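Local structure of foldase protein PrsA 2 (Bacillus anthracis, 6VJ4) at residues A[123-137]-A[180-194]. The protein catalyses the cis-trans isomerisation of peptidyl-prolyl bonds and helps secreted proteins, including the protective antigen, to fold outside the membrane. Sequence-based numbering, arbitrary orientation.
Sequences AKEIKKKLDTGASFE and ISDPVQSPNGYHIIK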
loop_
_atom_site.group_PDB
_atom_site.type_symbol
_atom_site.label_atom_id
_atom_site.label_comp_id
_atom_site.label_asym_id
_atom_site.label_seq_id
_atom_site.Cartn_x
_atom_site.Cartn_y
_atom_site.Cartn_z
ATOM N N ALA A 123 40.025 -15.057 -16.190
ATOM C CA ALA A 123 39.224 -16.072 -16.928
ATOM C C ALA A 123 39.763 -16.207 -18.353
ATOM O O ALA A 123 39.872 -17.331 -18.837
ATOM C CB ALA A 123 37.765 -15.717 -16.936
ATOM N N LYS A 124 40.128 -15.093 -18.980
ATOM C CA LYS A 124 40.701 -15.158 -20.350
ATOM C C LYS A 124 42.047 -15.891 -20.312
ATOM O O LYS A 124 42.305 -16.685 -21.226
ATOM C CB LYS A 124 40.878 -13.759 -20.934
ATOM C CG LYS A 124 39.594 -13.032 -21.293
ATOM C CD LYS A 124 39.846 -11.659 -21.878
ATOM C CE LYS A 124 38.568 -10.941 -22.264
ATOM N NZ LYS A 124 38.843 -9.574 -22.770
ATOM N N GLU A 125 42.851 -15.647 -19.279
ATOM C CA GLU A 125 44.180 -16.308 -19.205
ATOM C C GLU A 125 43.961 -17.801 -18.926
ATOM O O GLU A 125 44.713 -18.610 -19.497
ATOM C CB GLU A 125 45.085 -15.564 -18.227
ATOM C CG GLU A 125 45.531 -14.202 -18.747
ATOM C CD GLU A 125 46.296 -14.239 -20.065
ATOM O OE1 GLU A 125 46.009 -13.407 -20.943
ATOM O OE2 GLU A 125 47.190 -15.091 -20.207
ATOM N N ILE A 126 42.928 -18.156 -18.155
ATOM C CA ILE A 126 42.635 -19.602 -17.927
ATOM C C ILE A 126 42.250 -20.244 -19.257
ATOM O O ILE A 126 42.746 -21.337 -19.539
ATOM C CB ILE A 126 41.574 -19.792 -16.829
ATOM C CG1 ILE A 126 42.233 -19.577 -15.465
ATOM C CG2 ILE A 126 40.910 -21.158 -16.914
ATOM C CD1 ILE A 126 41.291 -19.523 -14.321
ATOM N N LYS A 127 41.394 -19.574 -20.041
ATOM C CA LYS A 127 40.967 -20.118 -21.356
ATOM C C LYS A 127 42.202 -20.343 -22.251
ATOM O O LYS A 127 42.294 -21.408 -22.885
ATOM C CB LYS A 127 39.984 -19.144 -22.024
ATOM C CG LYS A 127 39.452 -19.581 -23.381
ATOM C CD LYS A 127 38.796 -20.944 -23.358
ATOM C CE LYS A 127 37.901 -21.226 -24.551
ATOM N NZ LYS A 127 38.629 -21.125 -25.831
ATOM N N LYS A 128 43.102 -19.375 -22.285
ATOM C CA LYS A 128 44.341 -19.481 -23.106
ATOM C C LYS A 128 45.134 -20.743 -22.725
ATOM O O LYS A 128 45.556 -21.477 -23.653
ATOM C CB LYS A 128 45.176 -18.209 -22.953
ATOM C CG LYS A 128 44.693 -17.022 -23.776
ATOM C CD LYS A 128 45.618 -15.831 -23.688
ATOM C CE LYS A 128 45.181 -14.666 -24.552
ATOM N NZ LYS A 128 43.850 -14.154 -24.148
ATOM N N LYS A 129 45.229 -21.045 -21.429
ATOM C CA LYS A 129 45.998 -22.228 -20.944
ATOM C C LYS A 129 45.280 -23.514 -21.356
ATOM O O LYS A 129 45.938 -24.441 -21.875
ATOM C CB LYS A 129 46.190 -22.155 -19.428
ATOM C CG LYS A 129 47.243 -21.165 -18.943
ATOM C CD LYS A 129 47.266 -21.043 -17.448
ATOM C CE LYS A 129 48.263 -20.026 -16.934
ATOM N NZ LYS A 129 48.147 -19.884 -15.463
ATOM N N LEU A 130 43.969 -23.576 -21.145
ATOM C CA LEU A 130 43.210 -24.785 -21.545
ATOM C C LEU A 130 43.320 -25.013 -23.064
ATOM O O LEU A 130 43.379 -26.176 -23.473
ATOM C CB LEU A 130 41.754 -24.607 -21.137
ATOM C CG LEU A 130 41.518 -24.519 -19.634
ATOM C CD1 LEU A 130 40.112 -24.017 -19.333
ATOM C CD2 LEU A 130 41.775 -25.856 -18.979
ATOM N N ASP A 131 43.368 -23.941 -23.856
ATOM C CA ASP A 131 43.414 -24.101 -25.333
ATOM C C ASP A 131 44.739 -24.748 -25.766
ATOM O O ASP A 131 44.748 -25.350 -26.856
ATOM C CB ASP A 131 43.114 -22.780 -26.038
ATOM C CG ASP A 131 41.634 -22.415 -26.033
ATOM O OD1 ASP A 131 40.794 -23.283 -25.694
ATOM O OD2 ASP A 131 41.321 -21.279 -26.406
ATOM N N THR A 132 45.775 -24.647 -24.918
ATOM C CA THR A 132 47.132 -25.231 -25.177
ATOM C C THR A 132 47.153 -26.720 -24.805
ATOM O O THR A 132 48.122 -27.371 -25.187
ATOM C CB THR A 132 48.274 -24.585 -24.368
ATOM O OG1 THR A 132 48.315 -25.061 -23.012
ATOM C CG2 THR A 132 48.248 -23.072 -24.388
ATOM N N GLY A 133 46.165 -27.188 -24.020
ATOM C CA GLY A 133 46.129 -28.587 -23.541
ATOM C C GLY A 133 46.268 -28.721 -22.028
ATOM O O GLY A 133 46.256 -29.865 -21.537
ATOM N N ALA A 134 46.428 -27.606 -21.318
ATOM C CA ALA A 134 46.534 -27.670 -19.845
ATOM C C ALA A 134 45.371 -28.478 -19.259
ATOM O O ALA A 134 44.236 -28.407 -19.800
ATOM C CB ALA A 134 46.548 -26.266 -19.285
ATOM N N SER A 135 45.617 -29.172 -18.141
ATOM C CA SER A 135 44.558 -29.976 -17.481
ATOM C C SER A 135 43.430 -29.085 -16.924
ATOM O O SER A 135 43.722 -28.225 -16.050
ATOM C CB SER A 135 45.120 -30.803 -16.358
ATOM O OG SER A 135 44.051 -31.369 -15.599
ATOM N N PHE A 136 42.202 -29.306 -17.394
ATOM C CA PHE A 136 41.020 -28.595 -16.840
ATOM C C PHE A 136 40.865 -28.916 -15.347
ATOM O O PHE A 136 40.674 -27.998 -14.502
ATOM C CB PHE A 136 39.765 -28.977 -17.625
ATOM C CG PHE A 136 38.598 -28.076 -17.350
ATOM C CD1 PHE A 136 37.925 -28.126 -16.139
ATOM C CD2 PHE A 136 38.191 -27.150 -18.300
ATOM C CE1 PHE A 136 36.869 -27.264 -15.879
ATOM C CE2 PHE A 136 37.131 -26.301 -18.035
ATOM C CZ PHE A 136 36.483 -26.352 -16.829
ATOM N N GLU A 137 41.005 -30.194 -15.007
ATOM C CA GLU A 137 40.783 -30.611 -13.598
ATOM C C GLU A 137 41.826 -29.961 -12.687
ATOM O O GLU A 137 41.457 -29.486 -11.583
ATOM C CB GLU A 137 40.768 -32.137 -13.546
ATOM C CG GLU A 137 39.604 -32.737 -14.347
ATOM C CD GLU A 137 39.533 -32.466 -15.857
ATOM O OE1 GLU A 137 40.561 -32.614 -16.547
ATOM O OE2 GLU A 137 38.423 -32.102 -16.356
ATOM N N ILE A 180 34.985 -26.133 -24.608
ATOM C CA ILE A 180 35.211 -25.189 -23.481
ATOM C C ILE A 180 34.704 -23.808 -23.895
ATOM O O ILE A 180 35.025 -23.343 -25.016
ATOM C CB ILE A 180 36.690 -25.214 -23.089
ATOM C CG1 ILE A 180 37.127 -26.633 -22.695
ATOM C CG2 ILE A 180 36.966 -24.213 -21.973
ATOM C CD1 ILE A 180 38.626 -26.796 -22.531
ATOM N N SER A 181 33.971 -23.160 -23.006
ATOM C CA SER A 181 33.416 -21.824 -23.289
ATOM C C SER A 181 34.471 -20.734 -23.140
ATOM O O SER A 181 35.494 -20.957 -22.467
ATOM C CB SER A 181 32.305 -21.498 -22.354
ATOM O OG SER A 181 32.810 -21.201 -21.053
ATOM N N ASP A 182 34.175 -19.593 -23.761
ATOM C CA ASP A 182 34.899 -18.347 -23.412
ATOM C C ASP A 182 34.340 -17.942 -22.052
ATOM O O ASP A 182 33.399 -18.579 -21.549
ATOM C CB ASP A 182 34.698 -17.303 -24.508
ATOM C CG ASP A 182 35.657 -17.535 -25.653
ATOM O OD1 ASP A 182 36.863 -17.754 -25.368
ATOM O OD2 ASP A 182 35.197 -17.543 -26.785
ATOM N N PRO A 183 34.891 -16.912 -21.390
ATOM C CA PRO A 183 34.391 -16.484 -20.087
ATOM C C PRO A 183 32.917 -16.104 -20.156
ATOM O O PRO A 183 32.510 -15.390 -21.080
ATOM C CB PRO A 183 35.257 -15.262 -19.744
ATOM C CG PRO A 183 36.540 -15.538 -20.519
ATOM C CD PRO A 183 36.045 -16.105 -21.832
ATOM N N VAL A 184 32.159 -16.667 -19.225
ATOM C CA VAL A 184 30.702 -16.435 -19.096
ATOM C C VAL A 184 30.456 -15.655 -17.815
ATOM O O VAL A 184 30.720 -16.208 -16.723
ATOM C CB VAL A 184 29.941 -17.773 -19.085
ATOM C CG1 VAL A 184 28.454 -17.553 -18.886
ATOM C CG2 VAL A 184 30.231 -18.571 -20.343
ATOM N N GLN A 185 29.914 -14.446 -17.950
ATOM C CA GLN A 185 29.643 -13.636 -16.747
ATOM C C GLN A 185 28.349 -14.107 -16.098
ATOM O O GLN A 185 27.376 -14.403 -16.831
ATOM C CB GLN A 185 29.548 -12.151 -17.077
ATOM C CG GLN A 185 29.536 -11.289 -15.826
ATOM C CD GLN A 185 29.393 -9.829 -16.157
ATOM O OE1 GLN A 185 28.670 -9.454 -17.077
ATOM N NE2 GLN A 185 30.057 -8.991 -15.380
ATOM N N SER A 186 28.394 -14.257 -14.783
ATOM C CA SER A 186 27.176 -14.570 -13.997
ATOM C C SER A 186 27.259 -13.749 -12.717
ATOM O O SER A 186 28.274 -13.097 -12.459
ATOM C CB SER A 186 27.048 -16.042 -13.701
ATOM O OG SER A 186 27.782 -16.370 -12.539
ATOM N N PRO A 187 26.195 -13.714 -11.887
ATOM C CA PRO A 187 26.252 -12.972 -10.632
ATOM C C PRO A 187 27.369 -13.491 -9.712
ATOM O O PRO A 187 27.769 -12.775 -8.831
ATOM C CB PRO A 187 24.857 -13.192 -10.014
ATOM C CG PRO A 187 23.974 -13.536 -11.198
ATOM C CD PRO A 187 24.875 -14.311 -12.139
ATOM N N ASN A 188 27.851 -14.710 -9.968
ATOM C CA ASN A 188 28.900 -15.373 -9.141
ATOM C C ASN A 188 30.310 -14.974 -9.616
ATOM O O ASN A 188 31.274 -15.144 -8.846
ATOM C CB ASN A 188 28.703 -16.892 -9.188
ATOM C CG ASN A 188 27.302 -17.309 -8.788
ATOM O OD1 ASN A 188 26.693 -18.166 -9.427
ATOM N ND2 ASN A 188 26.763 -16.670 -7.767
ATOM N N GLY A 189 30.438 -14.443 -10.832
ATOM C CA GLY A 189 31.761 -14.047 -11.360
ATOM C C GLY A 189 31.890 -14.467 -12.815
ATOM O O GLY A 189 30.906 -14.325 -13.541
ATOM N N TYR A 190 33.056 -14.982 -13.220
ATOM C CA TYR A 190 33.227 -15.432 -14.619
ATOM C C TYR A 190 33.501 -16.924 -14.617
ATOM O O TYR A 190 34.394 -17.384 -13.858
ATOM C CB TYR A 190 34.381 -14.710 -15.323
ATOM C CG TYR A 190 34.093 -13.261 -15.564
ATOM C CD1 TYR A 190 33.431 -12.847 -16.706
ATOM C CD2 TYR A 190 34.455 -12.308 -14.623
ATOM C CE1 TYR A 190 33.142 -11.504 -16.917
ATOM C CE2 TYR A 190 34.172 -10.968 -14.819
ATOM C CZ TYR A 190 33.503 -10.569 -15.964
ATOM O OH TYR A 190 33.226 -9.245 -16.154
ATOM N N HIS A 191 32.813 -17.646 -15.508
ATOM C CA HIS A 191 32.955 -19.108 -15.576
ATOM C C HIS A 191 33.611 -19.527 -16.878
ATOM O O HIS A 191 33.333 -18.906 -17.918
ATOM C CB HIS A 191 31.595 -19.837 -15.575
ATOM C CG HIS A 191 30.685 -19.494 -14.457
ATOM N ND1 HIS A 191 30.527 -20.323 -13.359
ATOM C CD2 HIS A 191 29.878 -18.431 -14.254
ATOM C CE1 HIS A 191 29.670 -19.783 -12.529
ATOM N NE2 HIS A 191 29.256 -18.615 -13.045
ATOM N N ILE A 192 34.507 -20.492 -16.771
ATOM C CA ILE A 192 34.958 -21.228 -17.967
ATOM C C ILE A 192 34.244 -22.571 -17.835
ATOM O O ILE A 192 34.422 -23.253 -16.799
ATOM C CB ILE A 192 36.474 -21.354 -18.061
ATOM C CG1 ILE A 192 37.125 -19.973 -18.181
ATOM C CG2 ILE A 192 36.839 -22.237 -19.228
ATOM C CD1 ILE A 192 36.724 -19.201 -19.416
ATOM N N ILE A 193 33.440 -22.921 -18.842
ATOM C CA ILE A 193 32.564 -24.118 -18.750
ATOM C C ILE A 193 32.991 -25.165 -19.778
ATOM O O ILE A 193 33.346 -24.782 -20.936
ATOM C CB ILE A 193 31.094 -23.711 -18.991
ATOM C CG1 ILE A 193 30.650 -22.537 -18.120
ATOM C CG2 ILE A 193 30.170 -24.923 -18.850
ATOM C CD1 ILE A 193 29.275 -21.968 -18.489
ATOM N N LYS A 194 32.986 -26.422 -19.360
ATOM C CA LYS A 194 33.248 -27.540 -20.280
ATOM C C LYS A 194 32.050 -28.485 -20.221
ATOM O O LYS A 194 31.729 -28.963 -19.144
ATOM C CB LYS A 194 34.540 -28.271 -19.911
ATOM C CG LYS A 194 34.876 -29.413 -20.840
ATOM C CD LYS A 194 36.187 -30.094 -20.585
ATOM C CE LYS A 194 36.301 -30.680 -19.197
ATOM N NZ LYS A 194 37.494 -31.565 -19.073
HETATM O O HOH W 1 36.882 -22.809 -27.356
#
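Ile-192 on strand 189-194 packs under helix 123-131: its CG2 lies 3.7 Å from Leu-130 CD1, its CG1 faces Ile-126 CG2, and its CD1, turned by a chi2 of -62°, reaches Ala-123 O at 3.7 Å. Toward the N-terminal end of the segment, Ala-123 CB rests on the Pro-183 ring (3.8 Å to CG) and on Tyr-190 CB. At the other end, Ile-180 CD1 lies near Leu-130 CB and the edge of the Phe-136 ring. Lys-194 runs antiparallel to the Phe-136 side chain, its CE 3.9 Å above one ring face and off-centre, a CH-pi contact. A bend at chi3 (59°) carries its NZ on to the syn lone pair of Glu-137 OE2 (2.9 Å), a salt bridge. Lys-127 lays its CE against Ser-181 O, a buried carbonyl without a hydrogen-bond partner, while its NZ bonds Asp-131 OD2 (2.8 Å), has Asp-182 OD1 as a long ionic partner, and reaches Ile-180 O through a water. Ile-193, whose CB leaves the backbone on the side away from helix 123-131, packs against helix 166-174. Helix 123-131, with Phe-136 of the next helix, thus packs on one face of the antiparallel sheet, the axes of helix 123-131 and strand 189-194 running nearly parallel, 17° apart, as in the parvulin-type (PpiC) fold of peptidyl-prolyl isomerases.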